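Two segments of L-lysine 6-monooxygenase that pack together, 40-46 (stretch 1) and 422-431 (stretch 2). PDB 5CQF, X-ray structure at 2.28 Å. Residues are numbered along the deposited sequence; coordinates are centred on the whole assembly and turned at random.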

ATOM      1  N   GLN A  40     -19.409  38.642   8.483  1.00 78.64           N
ATOM      2  CA  GLN A  40     -20.505  38.425   7.536  1.00 77.97           C
ATOM      3  C   GLN A  40     -21.847  38.368   8.274  1.00 78.80           C
ATOM      4  O   GLN A  40     -21.883  38.060   9.463  1.00 79.10           O
ATOM      5  N   PRO A  41     -22.958  38.681   7.574  1.00 81.20           N
ATOM      6  CA  PRO A  41     -24.265  38.876   8.238  1.00 80.98           C
ATOM      7  C   PRO A  41     -24.784  37.661   8.997  1.00 77.93           C
ATOM      8  O   PRO A  41     -25.449  37.802  10.024  1.00 75.93           O
ATOM      9  N   LEU A  42     -24.498  36.475   8.475  1.00 75.86           N
ATOM     10  CA  LEU A  42     -24.946  35.235   9.092  1.00 72.05           C
ATOM     11  C   LEU A  42     -24.495  35.108  10.546  1.00 69.20           C
ATOM     12  O   LEU A  42     -25.160  34.456  11.346  1.00 68.10           O
ATOM     13  N   GLY A  43     -23.364  35.722  10.878  1.00 67.99           N
ATOM     14  CA  GLY A  43     -22.817  35.659  12.225  1.00 68.41           C
ATOM     15  C   GLY A  43     -23.626  36.364  13.296  1.00 71.89           C
ATOM     16  O   GLY A  43     -23.402  36.132  14.488  1.00 69.59           O
ATOM     17  N   ASP A  44     -24.564  37.219  12.876  1.00 74.46           N
ATOM     18  CA  ASP A  44     -25.389  37.999  13.802  1.00 75.11           C
ATOM     19  C   ASP A  44     -26.583  37.202  14.298  1.00 72.62           C
ATOM     20  O   ASP A  44     -27.081  37.445  15.387  1.00 72.65           O
ATOM     21  N   LEU A  45     -27.036  36.252  13.496  1.00 71.54           N
ATOM     22  CA  LEU A  45     -28.151  35.370  13.866  1.00 69.03           C
ATOM     23  C   LEU A  45     -27.819  34.599  15.150  1.00 64.04           C
ATOM     24  O   LEU A  45     -26.730  34.064  15.298  1.00 62.94           O
ATOM     25  N   SER A  46     -28.752  34.585  16.090  1.00 63.89           N
ATOM     26  CA  SER A  46     -28.545  33.966  17.392  1.00 62.64           C
ATOM     27  C   SER A  46     -29.187  32.593  17.373  1.00 61.53           C
ATOM     28  O   SER A  46     -30.366  32.432  17.032  1.00 62.16           O
ATOM     29  N   ILE A 422     -27.826  24.629   5.351  1.00 45.95           N
ATOM     30  CA  ILE A 422     -28.762  24.949   6.403  1.00 44.71           C
ATOM     31  C   ILE A 422     -28.524  26.355   6.932  1.00 44.88           C
ATOM     32  O   ILE A 422     -29.470  27.117   7.097  1.00 45.96           O
ATOM     33  N   ALA A 423     -27.272  26.722   7.162  1.00 45.68           N
ATOM     34  CA  ALA A 423     -26.982  28.026   7.742  1.00 46.41           C
ATOM     35  C   ALA A 423     -27.388  29.158   6.799  1.00 49.05           C
ATOM     36  O   ALA A 423     -27.855  30.188   7.245  1.00 51.67           O
ATOM     37  N   SER A 424     -27.217  28.975   5.501  1.00 49.28           N
ATOM     38  CA  SER A 424     -27.724  29.933   4.542  1.00 52.93           C
ATOM     39  C   SER A 424     -29.254  29.978   4.554  1.00 54.52           C
ATOM     40  O   SER A 424     -29.862  31.070   4.593  1.00 54.80           O
ATOM     41  N   ALA A 425     -29.900  28.813   4.550  1.00 53.89           N
ATOM     42  CA  ALA A 425     -31.367  28.808   4.598  1.00 51.60           C
ATOM     43  C   ALA A 425     -31.837  29.498   5.867  1.00 52.48           C
ATOM     44  O   ALA A 425     -32.785  30.255   5.820  1.00 50.48           O
ATOM     45  N   LEU A 426     -31.150  29.273   6.988  1.00 54.40           N
ATOM     46  CA  LEU A 426     -31.512  29.947   8.236  1.00 56.22           C
ATOM     47  C   LEU A 426     -31.413  31.455   8.120  1.00 57.61           C
ATOM     48  O   LEU A 426     -32.286  32.141   8.605  1.00 58.49           O
ATOM     49  N   GLU A 427     -30.370  31.967   7.477  1.00 59.81           N
ATOM     50  CA  GLU A 427     -30.234  33.425   7.282  1.00 66.47           C
ATOM     51  C   GLU A 427     -31.396  34.043   6.518  1.00 67.77           C
ATOM     52  O   GLU A 427     -31.922  35.061   6.945  1.00 70.81           O
ATOM     53  N   ARG A 428     -31.777  33.437   5.387  1.00 71.12           N
ATOM     54  CA  ARG A 428     -32.887  33.942   4.556  1.00 73.25           C
ATOM     55  C   ARG A 428     -34.183  33.988   5.347  1.00 72.85           C
ATOM     56  O   ARG A 428     -34.956  34.932   5.228  1.00 75.84           O
ATOM     57  N   ALA A 429     -34.380  32.986   6.190  1.00 68.93           N
ATOM     58  CA  ALA A 429     -35.540  32.906   7.049  1.00 71.66           C
ATOM     59  C   ALA A 429     -35.593  33.927   8.202  1.00 77.46           C
ATOM     60  O   ALA A 429     -36.484  33.833   9.045  1.00 80.72           O
ATOM     61  N   VAL A 430     -34.677  34.893   8.258  1.00 84.53           N
ATOM     62  CA  VAL A 430     -34.748  35.945   9.287  1.00 91.68           C
ATOM     63  C   VAL A 430     -34.652  37.348   8.662  1.00 95.34           C
ATOM     64  O   VAL A 430     -33.835  38.174   9.072  1.00 99.40           O
ATOM     65  N   GLU A 431     -35.519  37.618   7.685  1.00102.29           N
ATOM     66  CA  GLU A 431     -35.593  38.940   7.048  1.00105.16           C
ATOM     67  C   GLU A 431     -36.848  39.095   6.193  1.00101.43           C
ATOM     68  O   GLU A 431     -37.553  40.097   6.294  1.00 97.40           O
TER

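The most unusual feature of this contact is how closely a leucine methyl presses on a helix backbone: CD1 of Leu42 lies 2.9 Å from the carbonyl O of Ala423, shorter than a relaxed carbon–oxygen van der Waals contact. No hydrogen bond crosses between the two stretches, so the fit rests on side-chain packing, and two leucines of the short segment, Leu42 and Leu45, supply most of the first stretch's share of the buried surface.

Leu42 belongs to the 3-10 segment 41-43, and CA of Leu42 and CA of Glu427, 5.9 Å apart, are the closest pair of CA atoms across the stretches. Its CA-to-CB bond points sideways to the helix, but the t rotamer at chi1, with chi2 at 90°, brings the end of the side chain nearer. CD1 of Leu42 meets the Ala423 carbonyl and also packs 3.8 Å from CB of Glu427, while CD2 of Leu42 lies 4.1 Å from CB of Ala423. The crowded carbonyl is not free of helical duty, since the Ala423 O accepts the hydrogen bond from Glu427 N at 3.1 Å; the methyl therefore abuts an oxygen already engaged in the helix.

Leu45 approaches more directly. Its CA-to-CB bond points toward the second stretch, and with both chi angles in t its CD1 reaches the last part of the helix and Val430 just beyond it. CD1 of Leu45 lies 3.6 Å from O of Leu426, 4.2 Å from CB of Leu426 and 4.1 Å from CG2 of Val430. Leu426 (chi1 m, chi2 t) and Val430 (chi1 t) both direct their CA-to-CB bonds toward the first stretch. Val430 follows Ala429, the first residue to leave helical phi/psi, and its apolar side chain extends the surface offered to Leu45 past the helix.

Glu427 is the polar residue most deeply involved, yet its role here is largely steric. Its CA-to-CB bond points sideways, and an extended t,t conformation carries the carboxylate toward Pro41, where OE2 of Glu427 comes 3.5 Å from CB of Pro41. The ring carbon offers no polar hydrogen, so this is a van der Waals contact, made where Pro41 directs its own CA-to-CB bond toward the helix.

The remaining polar side chains stay out of the contact. Gln40 and Asp44 make no contact with the second stretch, and Arg428 points its CA-to-CB bond away. Together the two stretches bury 298 Å², a modest patch in which touching residues are at least 381 positions apart in sequence.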

ATOM      1  CB  GLN A  40     -20.258  37.152   6.728  1.00 78.27           C
ATOM      2  CG  GLN A  40     -19.011  37.228   5.850  1.00 78.20           C
ATOM      3  CD  GLN A  40     -18.390  35.862   5.546  1.00 78.45           C
ATOM      4  OE1 GLN A  40     -18.724  34.853   6.165  1.00 77.05           O
ATOM      5  NE2 GLN A  40     -17.466  35.836   4.594  1.00 78.86           N
ATOM      6  CB  PRO A  41     -25.217  39.192   7.073  1.00 82.44           C
ATOM      7  CG  PRO A  41     -24.333  39.619   5.950  1.00 85.24           C
ATOM      8  CD  PRO A  41     -23.059  38.853   6.113  1.00 82.15           C
ATOM      9  CB  LEU A  42     -24.401  34.058   8.303  1.00 73.62           C
ATOM     10  CG  LEU A  42     -24.731  32.688   8.891  1.00 72.78           C
ATOM     11  CD1 LEU A  42     -26.039  32.177   8.328  1.00 75.20           C
ATOM     12  CD2 LEU A  42     -23.613  31.696   8.632  1.00 72.31           C
ATOM     13  CB  ASP A  44     -25.877  39.288  13.135  1.00 77.13           C
ATOM     14  CG  ASP A  44     -24.734  40.156  12.640  1.00 77.48           C
ATOM     15  OD1 ASP A  44     -23.695  40.246  13.332  1.00 76.80           O
ATOM     16  OD2 ASP A  44     -24.879  40.743  11.549  1.00 78.47           O
ATOM     17  CB  LEU A  45     -28.412  34.427  12.699  1.00 70.89           C
ATOM     18  CG  LEU A  45     -29.595  33.461  12.641  1.00 74.88           C
ATOM     19  CD1 LEU A  45     -29.924  33.168  11.178  1.00 74.34           C
ATOM     20  CD2 LEU A  45     -29.319  32.153  13.378  1.00 74.81           C
ATOM     21  CB  SER A  46     -29.147  34.816  18.519  1.00 66.87           C
ATOM     22  OG  SER A  46     -30.540  34.561  18.683  1.00 71.59           O
ATOM     23  CB  ILE A 422     -28.767  23.883   7.516  1.00 43.28           C
ATOM     24  CG1 ILE A 422     -29.445  22.622   6.990  1.00 42.32           C
ATOM     25  CG2 ILE A 422     -29.524  24.357   8.759  1.00 43.32           C
ATOM     26  CD1 ILE A 422     -29.181  21.378   7.817  1.00 42.60           C
ATOM     27  CB  ALA A 423     -25.518  28.135   8.110  1.00 46.24           C
ATOM     28  CB  SER A 424     -27.227  29.593   3.146  1.00 58.11           C
ATOM     29  OG  SER A 424     -27.598  28.260   2.803  1.00 65.56           O
ATOM     30  CB  ALA A 425     -31.945  27.407   4.502  1.00 52.20           C
ATOM     31  CB  LEU A 426     -30.672  29.473   9.415  1.00 55.91           C
ATOM     32  CG  LEU A 426     -31.164  28.172  10.030  1.00 57.64           C
ATOM     33  CD1 LEU A 426     -30.071  27.412  10.763  1.00 58.94           C
ATOM     34  CD2 LEU A 426     -32.319  28.451  10.966  1.00 61.14           C
ATOM     35  CB  GLU A 427     -28.951  33.761   6.531  1.00 69.43           C
ATOM     36  CG  GLU A 427     -28.666  35.251   6.419  1.00 73.80           C
ATOM     37  CD  GLU A 427     -27.434  35.557   5.590  1.00 74.53           C
ATOM     38  OE1 GLU A 427     -26.822  34.615   5.049  1.00 79.08           O
ATOM     39  OE2 GLU A 427     -27.067  36.744   5.481  1.00 79.18           O
ATOM     40  CB  ARG A 428     -33.073  33.107   3.285  1.00 75.68           C
ATOM     41  CG  ARG A 428     -32.001  33.356   2.233  1.00 80.73           C
ATOM     42  CD  ARG A 428     -32.290  32.609   0.934  1.00 83.63           C
ATOM     43  NE  ARG A 428     -32.155  31.148   1.061  1.00 84.34           N
ATOM     44  CZ  ARG A 428     -31.001  30.463   1.025  1.00 82.61           C
ATOM     45  NH1 ARG A 428     -29.835  31.084   0.877  1.00 79.29           N
ATOM     46  NH2 ARG A 428     -31.010  29.136   1.150  1.00 77.05           N
ATOM     47  CB  ALA A 429     -35.657  31.498   7.608  1.00 68.55           C
ATOM     48  CB  VAL A 430     -33.696  35.714  10.406  1.00 92.71           C
ATOM     49  CG1 VAL A 430     -33.790  36.780  11.498  1.00 97.13           C
ATOM     50  CG2 VAL A 430     -33.883  34.333  11.023  1.00 90.23           C
ATOM     51  CB  GLU A 431     -34.334  39.201   6.208  1.00106.75           C
ATOM     52  CG  GLU A 431     -33.897  38.014   5.352  1.00103.15           C
ATOM     53  CD  GLU A 431     -32.387  37.922   5.181  1.00103.68           C
ATOM     54  OE1 GLU A 431     -31.643  38.249   6.130  1.00102.68           O
ATOM     55  OE2 GLU A 431     -31.934  37.499   4.098  1.00103.52           O
TER